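Local coordinates for protein 1A (PDB 6C3R) that suppresses antiviral RNA silencing in insect cells by inhibiting host Argonaute-2 and recruiting a cellular ubiquitin ligase complex that promotes its degradation, at residues F24-Y29 against Q121-V126; E79-V84 against A134-R139; K64-T69 against G104-S109. All blocks are in the same frame, centred on the assembly; numbering follows the deposited sequence.

Contact 1: residues F24-Y29 against Q121-V126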
loop_
_atom_site.group_PDB
_atom_site.type_symbol
_atom_site.label_atom_id
_atom_site.label_comp_id
_atom_site.label_asym_id
_atom_site.label_seq_id
_atom_site.Cartn_x
_atom_site.Cartn_y
_atom_site.Cartn_z
ATOM N N PHE A 24 -1.478 -0.466 -16.328
ATOM C CA PHE A 24 -2.215 0.218 -15.272
ATOM C C PHE A 24 -1.535 0.110 -13.900
ATOM O O PHE A 24 -1.656 -0.912 -13.217
ATOM C CB PHE A 24 -3.640 -0.361 -15.214
ATOM C CG PHE A 24 -4.598 0.459 -14.405
ATOM C CD1 PHE A 24 -4.757 1.826 -14.657
ATOM C CD2 PHE A 24 -5.359 -0.131 -13.397
ATOM C CE1 PHE A 24 -5.638 2.588 -13.912
ATOM C CE2 PHE A 24 -6.245 0.635 -12.642
ATOM C CZ PHE A 24 -6.388 1.994 -12.904
ATOM N N PHE A 25 -0.829 1.178 -13.511
ATOM C CA PHE A 25 -0.005 1.230 -12.273
ATOM C C PHE A 25 0.961 0.060 -12.142
ATOM O O PHE A 25 1.320 -0.346 -11.032
ATOM C CB PHE A 25 -0.878 1.355 -11.015
ATOM C CG PHE A 25 -1.732 2.579 -11.014
ATOM C CD1 PHE A 25 -1.144 3.844 -11.006
ATOM C CD2 PHE A 25 -3.120 2.484 -11.054
ATOM C CE1 PHE A 25 -1.925 4.988 -11.040
ATOM C CE2 PHE A 25 -3.905 3.629 -11.076
ATOM C CZ PHE A 25 -3.307 4.882 -11.076
ATOM N N CYS A 26 1.403 -0.451 -13.291
ATOM C CA CYS A 26 2.308 -1.571 -13.344
ATOM C C CYS A 26 2.902 -1.675 -14.734
ATOM O O CYS A 26 2.181 -1.550 -15.733
ATOM C CB CYS A 26 1.586 -2.873 -12.983
ATOM S SG CYS A 26 2.711 -4.244 -12.650
ATOM N N THR A 27 4.210 -1.918 -14.789
ATOM C CA THR A 27 4.917 -2.139 -16.042
ATOM C C THR A 27 5.733 -3.453 -15.994
ATOM O O THR A 27 6.165 -3.893 -14.924
ATOM C CB THR A 27 5.813 -0.919 -16.389
ATOM O OG1 THR A 27 6.382 -1.095 -17.686
ATOM C CG2 THR A 27 6.946 -0.718 -15.384
ATOM N N PHE A 28 5.935 -4.055 -17.163
ATOM C CA PHE A 28 6.741 -5.266 -17.301
ATOM C C PHE A 28 8.074 -4.906 -17.937
ATOM O O PHE A 28 8.118 -4.041 -18.807
ATOM C CB PHE A 28 6.073 -6.289 -18.231
ATOM C CG PHE A 28 5.117 -7.207 -17.560
ATOM C CD1 PHE A 28 5.568 -8.363 -16.940
ATOM C CD2 PHE A 28 3.750 -6.959 -17.600
ATOM C CE1 PHE A 28 4.681 -9.247 -16.341
ATOM C CE2 PHE A 28 2.858 -7.840 -17.002
ATOM C CZ PHE A 28 3.329 -8.983 -16.363
ATOM N N TYR A 29 9.140 -5.594 -17.515
ATOM C CA TYR A 29 10.443 -5.548 -18.179
ATOM C C TYR A 29 10.682 -6.936 -18.703
ATOM O O TYR A 29 10.119 -7.890 -18.174
ATOM C CB TYR A 29 11.560 -5.192 -17.204
ATOM C CG TYR A 29 11.663 -3.750 -16.733
ATOM C CD1 TYR A 29 10.738 -2.767 -17.110
ATOM C CD2 TYR A 29 12.696 -3.376 -15.866
ATOM C CE1 TYR A 29 10.856 -1.460 -16.663
ATOM C CE2 TYR A 29 12.819 -2.073 -15.397
ATOM C CZ TYR A 29 11.898 -1.117 -15.801
ATOM O OH TYR A 29 12.007 0.173 -15.328
ATOM N N GLN A 121 0.310 -6.651 -25.366
ATOM C CA GLN A 121 -0.253 -5.501 -26.060
ATOM C C GLN A 121 -1.599 -5.073 -25.407
ATOM O O GLN A 121 -1.864 -3.871 -25.243
ATOM C CB GLN A 121 -0.396 -5.845 -27.553
ATOM C CG GLN A 121 -0.519 -4.643 -28.463
ATOM C CD GLN A 121 0.769 -3.850 -28.570
ATOM O OE1 GLN A 121 1.691 -4.246 -29.288
ATOM N NE2 GLN A 121 0.825 -2.697 -27.881
ATOM N N GLN A 122 -2.419 -6.047 -25.002
ATOM C CA GLN A 122 -3.637 -5.739 -24.269
ATOM C C GLN A 122 -3.381 -5.260 -22.851
ATOM O O GLN A 122 -4.007 -4.297 -22.401
ATOM C CB GLN A 122 -4.579 -6.910 -24.217
ATOM C CG GLN A 122 -5.890 -6.602 -23.472
ATOM C CD GLN A 122 -6.658 -5.341 -23.931
ATOM O OE1 GLN A 122 -6.506 -4.864 -25.067
ATOM N NE2 GLN A 122 -7.512 -4.815 -23.037
ATOM N N TRP A 123 -2.489 -5.938 -22.135
ATOM C CA TRP A 123 -1.996 -5.451 -20.858
ATOM C C TRP A 123 -1.821 -3.925 -20.834
ATOM O O TRP A 123 -2.183 -3.287 -19.845
ATOM C CB TRP A 123 -0.669 -6.132 -20.541
ATOM C CG TRP A 123 0.165 -5.425 -19.513
ATOM C CD1 TRP A 123 1.162 -4.515 -19.740
ATOM C CD2 TRP A 123 0.071 -5.571 -18.105
ATOM N NE1 TRP A 123 1.687 -4.086 -18.552
ATOM C CE2 TRP A 123 1.029 -4.721 -17.530
ATOM C CE3 TRP A 123 -0.723 -6.353 -17.268
ATOM C CZ2 TRP A 123 1.215 -4.633 -16.145
ATOM C CZ3 TRP A 123 -0.541 -6.266 -15.889
ATOM C CH2 TRP A 123 0.415 -5.406 -15.344
ATOM N N LYS A 124 -1.254 -3.348 -21.905
ATOM C CA LYS A 124 -0.961 -1.906 -21.949
ATOM C C LYS A 124 -2.195 -1.004 -21.947
ATOM O O LYS A 124 -2.110 0.159 -21.565
ATOM C CB LYS A 124 -0.141 -1.547 -23.190
ATOM C CG LYS A 124 1.301 -1.997 -23.165
ATOM C CD LYS A 124 2.069 -1.391 -24.322
ATOM C CE LYS A 124 2.450 0.055 -24.056
ATOM N NZ LYS A 124 3.427 0.508 -25.080
ATOM N N LEU A 125 -3.317 -1.537 -22.404
ATOM C CA LEU A 125 -4.540 -0.775 -22.557
ATOM C C LEU A 125 -5.503 -0.847 -21.376
ATOM O O LEU A 125 -6.563 -0.211 -21.420
ATOM C CB LEU A 125 -5.257 -1.257 -23.815
ATOM C CG LEU A 125 -4.446 -1.120 -25.108
ATOM C CD1 LEU A 125 -5.065 -1.951 -26.221
ATOM C CD2 LEU A 125 -4.327 0.350 -25.471
ATOM N N VAL A 126 -5.148 -1.604 -20.332
ATOM C CA VAL A 126 -5.986 -1.741 -19.124
ATOM C C VAL A 126 -6.102 -0.366 -18.478
ATOM O O VAL A 126 -5.091 0.314 -18.296
ATOM C CB VAL A 126 -5.418 -2.799 -18.122
ATOM C CG1 VAL A 126 -6.196 -2.817 -16.815
ATOM C CG2 VAL A 126 -5.439 -4.191 -18.745
#
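Thr27 OG1 is the best-held polar side-chain atom here, gripped by a hydrogen bond with Asp22 OD1 and a weak one with Leu21 O. The Thr27 side chain starts away from residues 121-126, while those of its neighbours Cys26 and Phe28 start toward them. Leu21 O is shared: it also takes Trp123 NE1, which links strand 26-30 to the tryptophan through the loop before it. That bond sets the rotation of the indole, whose CG stands anti to the backbone N (chi1 161°).

Phe28 brings the edge of its ring onto one face of that indole, a T-shaped pair. The centroids of the Phe28 ring and the Trp123 six-membered ring are 4.8 Å apart, with planes at 69°. Phe28 CD2 comes to 3.5 Å from Trp123 CE2, the junction atom beside the nitrogen. Cys26 meets the same indole differently, at its outer edge. Its CB lies 3.6 Å from Trp123 CZ2, and SG, in the indole plane, is 3.7 Å from Trp123 CH2, a sulfur-aromatic contact at the rim.

Before the strand, Phe24 touches with the root of its side chain: CB is 3.9 Å from Val126 CG1, while the ring leads away and takes Phe25 CD2 over one face. Val126 ends the type I turn that starts at Trp123, so one turn presents Trp123 to the strand and Val126 to the loop residue Phe24. No hydrogen bond crosses between the segments.

Phe120 adds another edge-to-face partner for Phe28, and Phe87 of helix 77-90 touches Cys26. The arrangement is a buried aromatic cluster built on a T-shaped Phe-Trp pair, in which Trp123 of helix 117-123 packs on strand 26-30 of the two-stranded parallel sheet.

Contact 2: residues E79-V84 against A134-R139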
loop_
_atom_site.group_PDB
_atom_site.type_symbol
_atom_site.label_atom_id
_atom_site.label_comp_id
_atom_site.label_asym_id
_atom_site.label_seq_id
_atom_site.Cartn_x
_atom_site.Cartn_y
_atom_site.Cartn_z
ATOM N N GLU A 79 -2.718 -19.923 -14.367
ATOM C CA GLU A 79 -2.097 -19.881 -13.056
ATOM C C GLU A 79 -1.031 -18.814 -12.972
ATOM O O GLU A 79 -0.861 -18.206 -11.948
ATOM C CB GLU A 79 -1.516 -21.244 -12.720
ATOM C CG GLU A 79 -2.602 -22.290 -12.539
ATOM C CD GLU A 79 -3.492 -21.989 -11.353
ATOM O OE1 GLU A 79 -4.728 -22.116 -11.477
ATOM O OE2 GLU A 79 -2.959 -21.628 -10.287
ATOM N N TRP A 80 -0.314 -18.595 -14.065
ATOM C CA TRP A 80 0.599 -17.476 -14.145
ATOM C C TRP A 80 -0.162 -16.165 -13.973
ATOM O O TRP A 80 0.275 -15.298 -13.209
ATOM C CB TRP A 80 1.336 -17.471 -15.467
ATOM C CG TRP A 80 2.319 -16.325 -15.580
ATOM C CD1 TRP A 80 3.575 -16.272 -15.060
ATOM C CD2 TRP A 80 2.106 -15.076 -16.236
ATOM N NE1 TRP A 80 4.159 -15.076 -15.361
ATOM C CE2 TRP A 80 3.274 -14.323 -16.088
ATOM C CE3 TRP A 80 1.037 -14.519 -16.920
ATOM C CZ2 TRP A 80 3.407 -13.033 -16.619
ATOM C CZ3 TRP A 80 1.168 -13.238 -17.453
ATOM C CH2 TRP A 80 2.345 -12.513 -17.303
ATOM N N LYS A 81 -1.277 -16.019 -14.677
ATOM C CA LYS A 81 -2.073 -14.811 -14.568
ATOM C C LYS A 81 -2.598 -14.565 -13.185
ATOM O O LYS A 81 -2.651 -13.419 -12.750
ATOM C CB LYS A 81 -3.242 -14.841 -15.515
ATOM C CG LYS A 81 -2.869 -14.437 -16.933
ATOM C CD LYS A 81 -3.891 -14.953 -17.931
ATOM C CE LYS A 81 -5.290 -14.432 -17.674
ATOM N NZ LYS A 81 -6.270 -15.278 -18.417
ATOM N N GLY A 82 -3.006 -15.627 -12.496
ATOM C CA GLY A 82 -3.454 -15.499 -11.114
ATOM C C GLY A 82 -2.370 -14.942 -10.208
ATOM O O GLY A 82 -2.673 -14.194 -9.295
ATOM N N LEU A 83 -1.110 -15.303 -10.448
ATOM C CA LEU A 83 0.009 -14.724 -9.700
ATOM C C LEU A 83 0.128 -13.230 -9.976
ATOM O O LEU A 83 0.294 -12.439 -9.076
ATOM C CB LEU A 83 1.341 -15.388 -10.060
ATOM C CG LEU A 83 1.632 -16.833 -9.652
ATOM C CD1 LEU A 83 2.841 -17.367 -10.395
ATOM C CD2 LEU A 83 1.847 -16.915 -8.157
ATOM N N VAL A 84 0.014 -12.844 -11.228
ATOM C CA VAL A 84 0.016 -11.432 -11.554
ATOM C C VAL A 84 -1.119 -10.715 -10.819
ATOM O O VAL A 84 -0.949 -9.621 -10.324
ATOM C CB VAL A 84 -0.067 -11.201 -13.081
ATOM C CG1 VAL A 84 -0.141 -9.726 -13.392
ATOM C CG2 VAL A 84 1.152 -11.805 -13.760
ATOM N N ALA A 134 -11.011 -8.517 -14.790
ATOM C CA ALA A 134 -11.581 -9.327 -15.861
ATOM C C ALA A 134 -10.494 -9.903 -16.759
ATOM O O ALA A 134 -10.512 -11.090 -17.111
ATOM C CB ALA A 134 -12.561 -8.496 -16.676
ATOM N N PHE A 135 -9.543 -9.043 -17.107
ATOM C CA PHE A 135 -8.372 -9.414 -17.893
ATOM C C PHE A 135 -7.556 -10.545 -17.282
ATOM O O PHE A 135 -7.151 -11.462 -17.998
ATOM C CB PHE A 135 -7.468 -8.200 -18.100
ATOM C CG PHE A 135 -6.299 -8.458 -19.017
ATOM C CD1 PHE A 135 -6.506 -8.836 -20.339
ATOM C CD2 PHE A 135 -4.998 -8.299 -18.566
ATOM C CE1 PHE A 135 -5.441 -9.066 -21.180
ATOM C CE2 PHE A 135 -3.927 -8.525 -19.404
ATOM C CZ PHE A 135 -4.147 -8.907 -20.719
ATOM N N LEU A 136 -7.310 -10.478 -15.983
ATOM C CA LEU A 136 -6.538 -11.522 -15.285
ATOM C C LEU A 136 -7.336 -12.718 -14.703
ATOM O O LEU A 136 -6.730 -13.606 -14.093
ATOM C CB LEU A 136 -5.675 -10.890 -14.181
ATOM C CG LEU A 136 -4.687 -9.796 -14.607
ATOM C CD1 LEU A 136 -4.017 -9.213 -13.367
ATOM C CD2 LEU A 136 -3.647 -10.303 -15.610
ATOM N N ARG A 137 -8.657 -12.762 -14.896
ATOM C CA ARG A 137 -9.453 -13.880 -14.368
ATOM C C ARG A 137 -9.048 -15.209 -14.993
ATOM O O ARG A 137 -8.841 -15.300 -16.204
ATOM C CB ARG A 137 -10.955 -13.680 -14.565
ATOM C CG ARG A 137 -11.769 -14.839 -13.992
ATOM C CD ARG A 137 -13.190 -14.468 -13.606
ATOM N NE ARG A 137 -13.299 -13.839 -12.282
ATOM C CZ ARG A 137 -13.482 -12.536 -12.032
ATOM N NH1 ARG A 137 -13.587 -11.635 -13.019
ATOM N NH2 ARG A 137 -13.562 -12.124 -10.764
ATOM N N LYS A 138 -8.948 -16.232 -14.149
ATOM C CA LYS A 138 -8.498 -17.547 -14.573
ATOM C C LYS A 138 -9.548 -18.278 -15.398
ATOM O O LYS A 138 -10.317 -19.087 -14.874
ATOM C CB LYS A 138 -8.121 -18.404 -13.367
ATOM C CG LYS A 138 -6.949 -17.876 -12.565
ATOM C CD LYS A 138 -6.280 -18.991 -11.772
ATOM C CE LYS A 138 -7.220 -19.642 -10.768
ATOM N NZ LYS A 138 -6.563 -20.787 -10.084
ATOM N N ARG A 139 -9.554 -18.005 -16.696
ATOM C CA ARG A 139 -10.308 -18.806 -17.661
ATOM C C ARG A 139 -9.798 -20.253 -17.678
ATOM O O ARG A 139 -8.721 -20.544 -17.173
ATOM C CB ARG A 139 -10.188 -18.186 -19.055
ATOM C CG ARG A 139 -10.911 -16.849 -19.171
ATOM C CD ARG A 139 -10.302 -15.928 -20.214
ATOM N NE ARG A 139 -10.956 -14.609 -20.216
ATOM C CZ ARG A 139 -10.680 -13.589 -19.391
ATOM N NH1 ARG A 139 -9.739 -13.686 -18.444
ATOM N NH2 ARG A 139 -11.358 -12.444 -19.519
#
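Bends in three side chains bring the charged groups together. Glu79 folds at chi2 (-65°), so that a side chain starting away from residues 134-139 swings its carboxylate back to them. Lys138 comes from the other side with a turn at chi3 (-61°), and Lys81, which starts toward the partner segment, kinks at chi3 (60°) to lay its end along the backbone of 135-137.

The first two meet tip to tip in a salt bridge: Lys138 NZ gives its proton to Glu79 OE1 at 2.7 Å, using the syn lone pair of that oxygen. Lys138 is also the centre of an inverse gamma turn, and its aliphatic stem passes by the glycine of the helix, with CG 4.5 Å from Gly82 CA.

Lys81 NZ makes only a weak bond to Arg137 O, at 3.4 Å; its stronger partner is Glu78, in a salt bridge. That carboxylate probably offsets the like charge of Arg139, whose NH1 lies 3.8 Å from Lys81 NZ. Arg139 is poorly ordered, yet as modelled its guanidinium grips Ala134 O end-on, with NH1 at 3.0 Å and NH2 at 2.9 Å, the oxygen lying near the guanidinium plane.

Deeper in, the chemistry turns apolar. Val84 CG1 rests 3.9 Å from Leu136 CD1, the two branched side chains crossing at about a right angle.

Helix 77-90 thus receives the C-terminal tail where it leaves helix 129-136. Trp119 touches Lys81 and Leu136 and stacks on Phe135, so helix 117-123 touches both sides of the contact, while Leu83 packs against helix 53-70.

Contact 3: residues K64-T69 against G104-S109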
loop_
_atom_site.group_PDB
_atom_site.type_symbol
_atom_site.label_atom_id
_atom_site.label_comp_id
_atom_site.label_asym_id
_atom_site.label_seq_id
_atom_site.Cartn_x
_atom_site.Cartn_y
_atom_site.Cartn_z
ATOM N N LYS A 64 9.198 -12.637 -7.990
ATOM C CA LYS A 64 10.142 -13.723 -8.228
ATOM C C LYS A 64 9.457 -14.899 -8.929
ATOM O O LYS A 64 9.952 -15.429 -9.906
ATOM C CB LYS A 64 10.742 -14.158 -6.905
ATOM C CG LYS A 64 12.083 -14.841 -7.024
ATOM C CD LYS A 64 12.544 -15.333 -5.666
ATOM C CE LYS A 64 13.931 -15.961 -5.727
ATOM N NZ LYS A 64 14.277 -16.711 -4.474
ATOM N N LEU A 65 8.287 -15.278 -8.433
ATOM C CA LEU A 65 7.529 -16.372 -9.005
ATOM C C LEU A 65 7.051 -16.053 -10.389
ATOM O O LEU A 65 7.041 -16.941 -11.236
ATOM C CB LEU A 65 6.311 -16.714 -8.127
ATOM C CG LEU A 65 6.650 -17.403 -6.808
ATOM C CD1 LEU A 65 5.471 -17.319 -5.845
ATOM C CD2 LEU A 65 7.062 -18.847 -7.052
ATOM N N ILE A 66 6.635 -14.804 -10.607
ATOM C CA ILE A 66 6.150 -14.388 -11.899
ATOM C C ILE A 66 7.279 -14.489 -12.908
ATOM O O ILE A 66 7.043 -14.821 -14.058
ATOM C CB ILE A 66 5.537 -12.955 -11.858
ATOM C CG1 ILE A 66 4.180 -12.991 -11.142
ATOM C CG2 ILE A 66 5.367 -12.330 -13.257
ATOM C CD1 ILE A 66 3.764 -11.665 -10.521
ATOM N N PHE A 67 8.512 -14.231 -12.481
ATOM C CA PHE A 67 9.623 -14.415 -13.386
ATOM C C PHE A 67 9.983 -15.875 -13.559
ATOM O O PHE A 67 10.126 -16.359 -14.697
ATOM C CB PHE A 67 10.875 -13.687 -12.960
ATOM C CG PHE A 67 12.009 -13.954 -13.902
ATOM C CD1 PHE A 67 12.064 -13.292 -15.124
ATOM C CD2 PHE A 67 12.956 -14.942 -13.627
ATOM C CE1 PHE A 67 13.080 -13.559 -16.029
ATOM C CE2 PHE A 67 13.970 -15.222 -14.529
ATOM C CZ PHE A 67 14.036 -14.523 -15.730
ATOM N N LEU A 68 10.202 -16.565 -12.445
ATOM C CA LEU A 68 10.679 -17.939 -12.527
ATOM C C LEU A 68 9.697 -18.826 -13.296
ATOM O O LEU A 68 10.113 -19.654 -14.076
ATOM C CB LEU A 68 10.906 -18.518 -11.147
ATOM C CG LEU A 68 12.038 -17.955 -10.298
ATOM C CD1 LEU A 68 11.953 -18.631 -8.945
ATOM C CD2 LEU A 68 13.398 -18.172 -10.899
ATOM N N THR A 69 8.401 -18.629 -13.093
ATOM C CA THR A 69 7.397 -19.401 -13.824
ATOM C C THR A 69 7.353 -19.020 -15.310
ATOM O O THR A 69 6.989 -19.857 -16.133
ATOM C CB THR A 69 5.979 -19.259 -13.228
ATOM O OG1 THR A 69 5.603 -17.885 -13.210
ATOM C CG2 THR A 69 5.904 -19.841 -11.819
ATOM N N GLY A 104 4.123 -0.436 -10.374
ATOM C CA GLY A 104 4.730 -1.665 -9.860
ATOM C C GLY A 104 5.605 -2.300 -10.918
ATOM O O GLY A 104 5.320 -2.177 -12.099
ATOM N N LEU A 105 6.673 -2.980 -10.504
ATOM C CA LEU A 105 7.609 -3.573 -11.453
ATOM C C LEU A 105 7.509 -5.089 -11.487
ATOM O O LEU A 105 7.596 -5.739 -10.441
ATOM C CB LEU A 105 9.028 -3.162 -11.104
ATOM C CG LEU A 105 10.160 -3.703 -11.980
ATOM C CD1 LEU A 105 9.882 -3.478 -13.457
ATOM C CD2 LEU A 105 11.477 -3.029 -11.614
ATOM N N LEU A 106 7.326 -5.636 -12.692
ATOM C CA LEU A 106 7.377 -7.073 -12.934
ATOM C C LEU A 106 8.307 -7.405 -14.063
ATOM O O LEU A 106 8.507 -6.603 -14.959
ATOM C CB LEU A 106 5.998 -7.629 -13.268
ATOM C CG LEU A 106 5.059 -7.664 -12.067
ATOM C CD1 LEU A 106 3.624 -7.905 -12.523
ATOM C CD2 LEU A 106 5.464 -8.702 -11.043
ATOM N N ILE A 107 8.845 -8.626 -14.022
ATOM C CA ILE A 107 9.832 -9.078 -14.995
ATOM C C ILE A 107 9.471 -10.450 -15.513
ATOM O O ILE A 107 9.104 -11.341 -14.761
ATOM C CB ILE A 107 11.264 -9.121 -14.398
ATOM C CG1 ILE A 107 11.565 -7.801 -13.713
ATOM C CG2 ILE A 107 12.291 -9.435 -15.485
ATOM C CD1 ILE A 107 12.969 -7.668 -13.196
ATOM N N VAL A 108 9.671 -10.627 -16.802
ATOM C CA VAL A 108 9.296 -11.838 -17.504
ATOM C C VAL A 108 10.461 -12.168 -18.436
ATOM O O VAL A 108 11.125 -11.264 -18.903
ATOM C CB VAL A 108 7.923 -11.561 -18.208
ATOM C CG1 VAL A 108 7.942 -11.761 -19.716
ATOM C CG2 VAL A 108 6.824 -12.372 -17.551
ATOM N N SER A 109 10.710 -13.442 -18.719
ATOM C CA SER A 109 11.742 -13.794 -19.697
ATOM C C SER A 109 11.329 -13.395 -21.153
ATOM O O SER A 109 10.135 -13.177 -21.431
ATOM C CB SER A 109 12.082 -15.288 -19.626
ATOM O OG SER A 109 11.133 -16.089 -20.313
#
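Apolar packing does most of the work between this helix and the strand, whose short segments run nearly parallel, 17° apart, with axes 6.8 Å from each other at closest. Ile66 reaches across with the end of its longer branch: CD1 meets Leu106 CD2 at 3.5 Å, tip to tip, the side chains crossing at about a right angle. Phe67 has its CG anti to the backbone N, and its CD1 lies 3.9 Å from Ile107 CG2.

The same phenylalanine also packs against backbone. Its CB is 3.4 Å from Ile107 O, which sits near the plane of the ring at its edge. Phe67 CE1 comes to 3.6 Å from Ser109 N, which brings the ring to the point where the strand ends.

Hydrogen bonds stay within each side or pass through neighbours. Thr69 OG1 donates to Leu65 O at 2.6 Å, on a lone pair in the carbonyl plane, and that oxygen also accepts from Thr69 N. Ser70 OG bonds with both Phe67 O and Ser109 N, bridging helix to strand end, and Arg63 NE reaches Leu105 O. Ser109 itself is the N-cap of helix 110-114.

With no hydrogen bond directly between the two segments and every touching residue buried, the chemistry implies a joint held by apolar side-chain fit, its polar backbone atoms served by residues such as Ser70 and Arg63 beside it.

How the contacts relate
Following the chain from the N terminus, the BC-box helix comes first, and then residues 24-29 open contact 1, which closes only at 121-126. Inside that long loop lies contact 3, joining 64-69 to 104-109; the residues 93-101 that bind and inhibit host AGO2 fall within the loop it closes. Contact 2 starts at 79-84, within both loops, and ends at 134-139, beyond both, so it crosses contacts 1 and 3. Strands 26-30 and 104-108 pair in parallel, coupling contacts 1 and 3. Trp80 touches Phe28 and bonds to Ile66 O, making helix 77-90 the meeting point of all three.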